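Local coordinates for pheromone cOB1/lipoprotein, YaeC family (Enterococcus faecalis, PDB 4EF1) that probably binds methionine as the lipid-anchored receptor of an uptake system and is the precursor of the pheromone cOB1, at residues Ile99-Ser110 against Thr147-Pro158. Residues are numbered along the deposited sequence; the frame is centred on the assembly and turned at random. Where two conformers were deposited one is given.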
loop_
_atom_site.group_PDB
_atom_site.type_symbol
_atom_site.label_atom_id
_atom_site.label_comp_id
_atom_site.label_asym_id
_atom_site.label_seq_id
_atom_site.Cartn_x
_atom_site.Cartn_y
_atom_site.Cartn_z
ATOM N N ILE A 99 -5.463 -1.651 25.097
ATOM C CA ILE A 99 -5.952 -2.953 24.600
ATOM C C ILE A 99 -5.843 -4.069 25.671
ATOM O O ILE A 99 -4.770 -4.268 26.263
ATOM C CB ILE A 99 -5.230 -3.342 23.263
ATOM C CG1 ILE A 99 -5.705 -2.437 22.126
ATOM C CG2 ILE A 99 -5.443 -4.769 22.861
ATOM C CD1 ILE A 99 -4.919 -2.562 20.837
ATOM N N PRO A 100 -6.966 -4.770 25.952
ATOM C CA PRO A 100 -6.930 -5.843 26.928
ATOM C C PRO A 100 -6.044 -6.993 26.519
ATOM O O PRO A 100 -5.886 -7.266 25.323
ATOM C CB PRO A 100 -8.392 -6.290 27.011
ATOM C CG PRO A 100 -9.188 -5.088 26.595
ATOM C CD PRO A 100 -8.345 -4.412 25.563
ATOM N N ASP A 101 -5.508 -7.699 27.498
ATOM C CA ASP A 101 -4.746 -8.899 27.212
ATOM C C ASP A 101 -5.627 -9.899 26.455
ATOM O O ASP A 101 -6.843 -9.981 26.686
ATOM C CB ASP A 101 -4.207 -9.576 28.470
ATOM C CG ASP A 101 -3.062 -8.803 29.143
ATOM O OD1 ASP A 101 -2.759 -7.640 28.744
ATOM O OD2 ASP A 101 -2.481 -9.407 30.076
ATOM N N GLY A 102 -5.027 -10.629 25.540
ATOM C CA GLY A 102 -5.762 -11.605 24.763
ATOM C C GLY A 102 -6.666 -11.074 23.680
ATOM O O GLY A 102 -7.418 -11.844 23.086
ATOM N N SER A 103 -6.595 -9.773 23.402
ATOM C CA SER A 103 -7.361 -9.184 22.342
ATOM C C SER A 103 -6.834 -9.706 20.992
ATOM O O SER A 103 -5.664 -10.072 20.863
ATOM C CB SER A 103 -7.270 -7.643 22.380
ATOM O OG SER A 103 -7.874 -7.098 23.542
ATOM N N THR A 104 -7.724 -9.722 20.009
ATOM C CA THR A 104 -7.409 -10.089 18.643
ATOM C C THR A 104 -7.186 -8.821 17.796
ATOM O O THR A 104 -8.022 -7.896 17.794
ATOM C CB THR A 104 -8.525 -10.962 18.026
ATOM O OG1 THR A 104 -8.766 -12.104 18.880
ATOM C CG2 THR A 104 -8.181 -11.409 16.557
ATOM N N ILE A 105 -6.070 -8.822 17.076
ATOM C CA ILE A 105 -5.713 -7.787 16.131
ATOM C C ILE A 105 -6.011 -8.383 14.760
ATOM O O ILE A 105 -5.583 -9.510 14.452
ATOM C CB ILE A 105 -4.220 -7.394 16.265
ATOM C CG1 ILE A 105 -3.878 -6.957 17.692
ATOM C CG2 ILE A 105 -3.833 -6.295 15.250
ATOM C CD1 ILE A 105 -4.613 -5.730 18.194
ATOM N N TYR A 106 -6.804 -7.663 13.972
ATOM C CA TYR A 106 -7.218 -8.081 12.629
ATOM C C TYR A 106 -6.347 -7.430 11.562
ATOM O O TYR A 106 -6.176 -6.201 11.547
ATOM C CB TYR A 106 -8.695 -7.729 12.338
ATOM C CG TYR A 106 -9.684 -8.703 12.919
ATOM C CD1 TYR A 106 -9.885 -8.765 14.290
ATOM C CD2 TYR A 106 -10.437 -9.590 12.093
ATOM C CE1 TYR A 106 -10.792 -9.657 14.828
ATOM C CE2 TYR A 106 -11.320 -10.497 12.647
ATOM C CZ TYR A 106 -11.509 -10.507 14.006
ATOM O OH TYR A 106 -12.398 -11.393 14.566
ATOM N N VAL A 107 -5.743 -8.289 10.738
ATOM C CA VAL A 107 -4.896 -7.853 9.626
ATOM C C VAL A 107 -5.379 -8.602 8.384
ATOM O O VAL A 107 -6.051 -9.647 8.500
ATOM C CB VAL A 107 -3.390 -8.087 9.892
ATOM C CG1 VAL A 107 -2.942 -7.355 11.155
ATOM C CG2 VAL A 107 -3.059 -9.574 9.942
ATOM N N SER A 108 -5.109 -8.069 7.186
ATOM C CA SER A 108 -5.535 -8.775 5.965
ATOM C C SER A 108 -4.750 -10.092 5.759
ATOM O O SER A 108 -3.776 -10.360 6.453
ATOM C CB SER A 108 -5.384 -7.906 4.712
ATOM O OG SER A 108 -4.070 -7.966 4.229
ATOM N N SER A 109 -5.188 -10.892 4.796
ATOM C CA SER A 109 -4.504 -12.125 4.393
ATOM C C SER A 109 -3.242 -11.894 3.542
ATOM O O SER A 109 -2.581 -12.867 3.162
ATOM C CB SER A 109 -5.481 -12.987 3.583
ATOM O OG SER A 109 -5.989 -12.206 2.503
ATOM N N SER A 110 -2.907 -10.641 3.247
ATOM C CA SER A 110 -1.769 -10.313 2.414
ATOM C C SER A 110 -0.508 -10.402 3.269
ATOM O O SER A 110 -0.220 -9.511 4.060
ATOM C CB SER A 110 -1.914 -8.931 1.762
ATOM O OG SER A 110 -0.811 -8.620 0.901
ATOM N N THR A 147 3.620 -9.159 25.238
ATOM C CA THR A 147 3.279 -8.693 26.587
ATOM C C THR A 147 1.781 -8.803 26.889
ATOM O O THR A 147 1.395 -9.244 27.967
ATOM C CB THR A 147 3.798 -7.260 26.813
ATOM O OG1 THR A 147 5.217 -7.245 26.581
ATOM C CG2 THR A 147 3.480 -6.749 28.215
ATOM N N LYS A 148 0.951 -8.419 25.927
ATOM C CA LYS A 148 -0.507 -8.477 26.103
ATOM C C LYS A 148 -1.127 -9.799 25.600
ATOM O O LYS A 148 -2.327 -9.930 25.585
ATOM C CB LYS A 148 -1.169 -7.255 25.410
ATOM C CG LYS A 148 -0.921 -5.962 26.132
ATOM C CD LYS A 148 -1.590 -4.810 25.379
ATOM C CE LYS A 148 -1.599 -3.550 26.201
ATOM N NZ LYS A 148 -2.410 -3.599 27.444
ATOM N N LYS A 149 -0.306 -10.773 25.208
ATOM C CA LYS A 149 -0.769 -12.045 24.672
ATOM C C LYS A 149 -1.799 -11.832 23.566
ATOM O O LYS A 149 -2.837 -12.468 23.526
ATOM C CB LYS A 149 -1.294 -12.965 25.791
ATOM C CG LYS A 149 -0.211 -13.283 26.844
ATOM C CD LYS A 149 -0.744 -13.417 28.268
ATOM C CE LYS A 149 0.280 -13.946 29.287
ATOM N NZ LYS A 149 -0.087 -13.523 30.676
ATOM N N LEU A 150 -1.452 -10.951 22.636
ATOM C CA LEU A 150 -2.302 -10.629 21.539
ATOM C C LEU A 150 -2.474 -11.807 20.590
ATOM O O LEU A 150 -1.560 -12.641 20.401
ATOM C CB LEU A 150 -1.795 -9.383 20.807
ATOM C CG LEU A 150 -1.769 -8.071 21.558
ATOM C CD1 LEU A 150 -1.157 -6.980 20.672
ATOM C CD2 LEU A 150 -3.163 -7.678 22.034
ATOM N N LYS A 151 -3.692 -11.911 20.076
ATOM C CA LYS A 151 -4.042 -12.877 19.070
ATOM C C LYS A 151 -4.115 -12.156 17.752
ATOM O O LYS A 151 -4.391 -10.916 17.677
ATOM C CB LYS A 151 -5.385 -13.545 19.389
ATOM C CG LYS A 151 -5.429 -14.340 20.689
ATOM C CD LYS A 151 -6.870 -14.733 21.037
ATOM C CE LYS A 151 -6.985 -15.342 22.415
ATOM N NZ LYS A 151 -6.700 -14.372 23.505
ATOM N N PHE A 152 -3.892 -12.899 16.676
ATOM C CA PHE A 152 -3.970 -12.305 15.328
ATOM C C PHE A 152 -4.936 -13.055 14.396
ATOM O O PHE A 152 -4.826 -14.244 14.224
ATOM C CB PHE A 152 -2.569 -12.239 14.713
ATOM C CG PHE A 152 -1.604 -11.428 15.535
ATOM C CD1 PHE A 152 -1.476 -10.052 15.309
ATOM C CD2 PHE A 152 -0.872 -12.008 16.547
ATOM C CE1 PHE A 152 -0.583 -9.285 16.054
ATOM C CE2 PHE A 152 0.002 -11.249 17.320
ATOM C CZ PHE A 152 0.143 -9.886 17.064
ATOM N N ASN A 153 -5.857 -12.320 13.784
ATOM C CA ASN A 153 -6.702 -12.882 12.723
ATOM C C ASN A 153 -6.274 -12.271 11.388
ATOM O O ASN A 153 -6.380 -11.035 11.196
ATOM C CB ASN A 153 -8.157 -12.613 13.010
ATOM C CG ASN A 153 -9.102 -13.230 11.990
ATOM O OD1 ASN A 153 -8.963 -13.029 10.789
ATOM N ND2 ASN A 153 -10.073 -13.959 12.483
ATOM N N HIS A 154 -5.786 -13.139 10.488
ATOM C CA HIS A 154 -5.306 -12.733 9.142
ATOM C C HIS A 154 -6.069 -13.410 8.007
ATOM O O HIS A 154 -5.516 -13.731 6.948
ATOM C CB HIS A 154 -3.804 -12.985 9.057
ATOM C CG HIS A 154 -3.394 -14.422 9.346
ATOM N ND1 HIS A 154 -3.647 -15.431 8.505
ATOM C CD2 HIS A 154 -2.734 -14.981 10.432
ATOM C CE1 HIS A 154 -3.158 -16.587 9.017
ATOM N NE2 HIS A 154 -2.585 -16.317 10.178
ATOM N N GLU A 155 -7.371 -13.597 8.194
ATOM C CA GLU A 155 -8.211 -14.326 7.227
ATOM C C GLU A 155 -8.846 -13.445 6.139
ATOM O O GLU A 155 -9.105 -13.929 5.070
ATOM C CB GLU A 155 -9.339 -15.023 7.979
ATOM C CG GLU A 155 -8.881 -15.963 9.059
ATOM C CD GLU A 155 -8.089 -17.115 8.492
ATOM O OE1 GLU A 155 -8.668 -17.896 7.709
ATOM O OE2 GLU A 155 -6.905 -17.252 8.830
ATOM N N SER A 156 -9.107 -12.172 6.423
ATOM C CA SER A 156 -9.878 -11.328 5.529
ATOM C C SER A 156 -9.103 -10.606 4.421
ATOM O O SER A 156 -7.940 -10.258 4.568
ATOM C CB SER A 156 -10.669 -10.303 6.365
ATOM O OG SER A 156 -11.657 -10.986 7.117
ATOM N N ASP A 157 -9.789 -10.360 3.312
ATOM C CA ASP A 157 -9.212 -9.650 2.176
ATOM C C ASP A 157 -8.917 -8.208 2.537
ATOM O O ASP A 157 -9.644 -7.611 3.313
ATOM C CB ASP A 157 -10.162 -9.630 0.953
ATOM C CG ASP A 157 -10.432 -11.017 0.369
ATOM O OD1 ASP A 157 -9.682 -11.984 0.628
ATOM O OD2 ASP A 157 -11.445 -11.123 -0.360
ATOM N N PRO A 158 -7.843 -7.633 1.963
ATOM C CA PRO A 158 -7.541 -6.254 2.168
ATOM C C PRO A 158 -8.694 -5.257 1.919
ATOM O O PRO A 158 -8.822 -4.268 2.655
ATOM C CB PRO A 158 -6.415 -6.003 1.155
ATOM C CG PRO A 158 -5.701 -7.293 1.069
ATOM C CD PRO A 158 -6.775 -8.325 1.192
HETATM O O HOH W 1 -8.578 -10.489 8.924
HETATM O O HOH W 2 -8.543 -13.398 2.436
#
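The amide of N153 lies flat against the ring of Y106: the two planes are 14° apart, and CB of N153 sits over one ring face, 3.9 Å from the ring centroid, a CH-pi contact. With CG anti to the backbone N (chi1 -177°), the amide is laid over the Y106 ring of the adjacent strand, CG 3.6 Å from CE2, while CB also meets CG2 of T104. The amide oxygen OD1 turns back to its own segment and accepts from N of E155, closing an Asx turn. On the other sheet face, I105 packs its CB 3.9 Å from CD1 of F152; L150, just before the strand, continues the apolar packing, its CD1 against CG1 of I105 and its CD2 against CG2 of I99. F140, outside the two segments, stacks on F152. Both lysine chains are extended as far as a final bend at chi4, and each ammonium ends on a backbone carbonyl. NZ of K151 reaches O of G102 at 2.7 Å, on a lone pair in the carbonyl plane; NZ of K148 donates to O of I99, also at 2.7 Å, and bonds to O of Q97. Between these side chains the backbones alternate as parallel strands do: N of I105 donates to O of K151, and O of I105 accepts from N of N153 at 2.9 Å. The strand axes run 4.4 Å apart at closest approach and 24° from parallel. Strand 151-156 is an outermost strand of the mixed sheet in one lobe of a periplasmic-binding-protein fold, and 104-108 lies between it and 172-175, leading toward the ligand pocket, with the side chain of S110 about 5 Å from the bound selenomethionine.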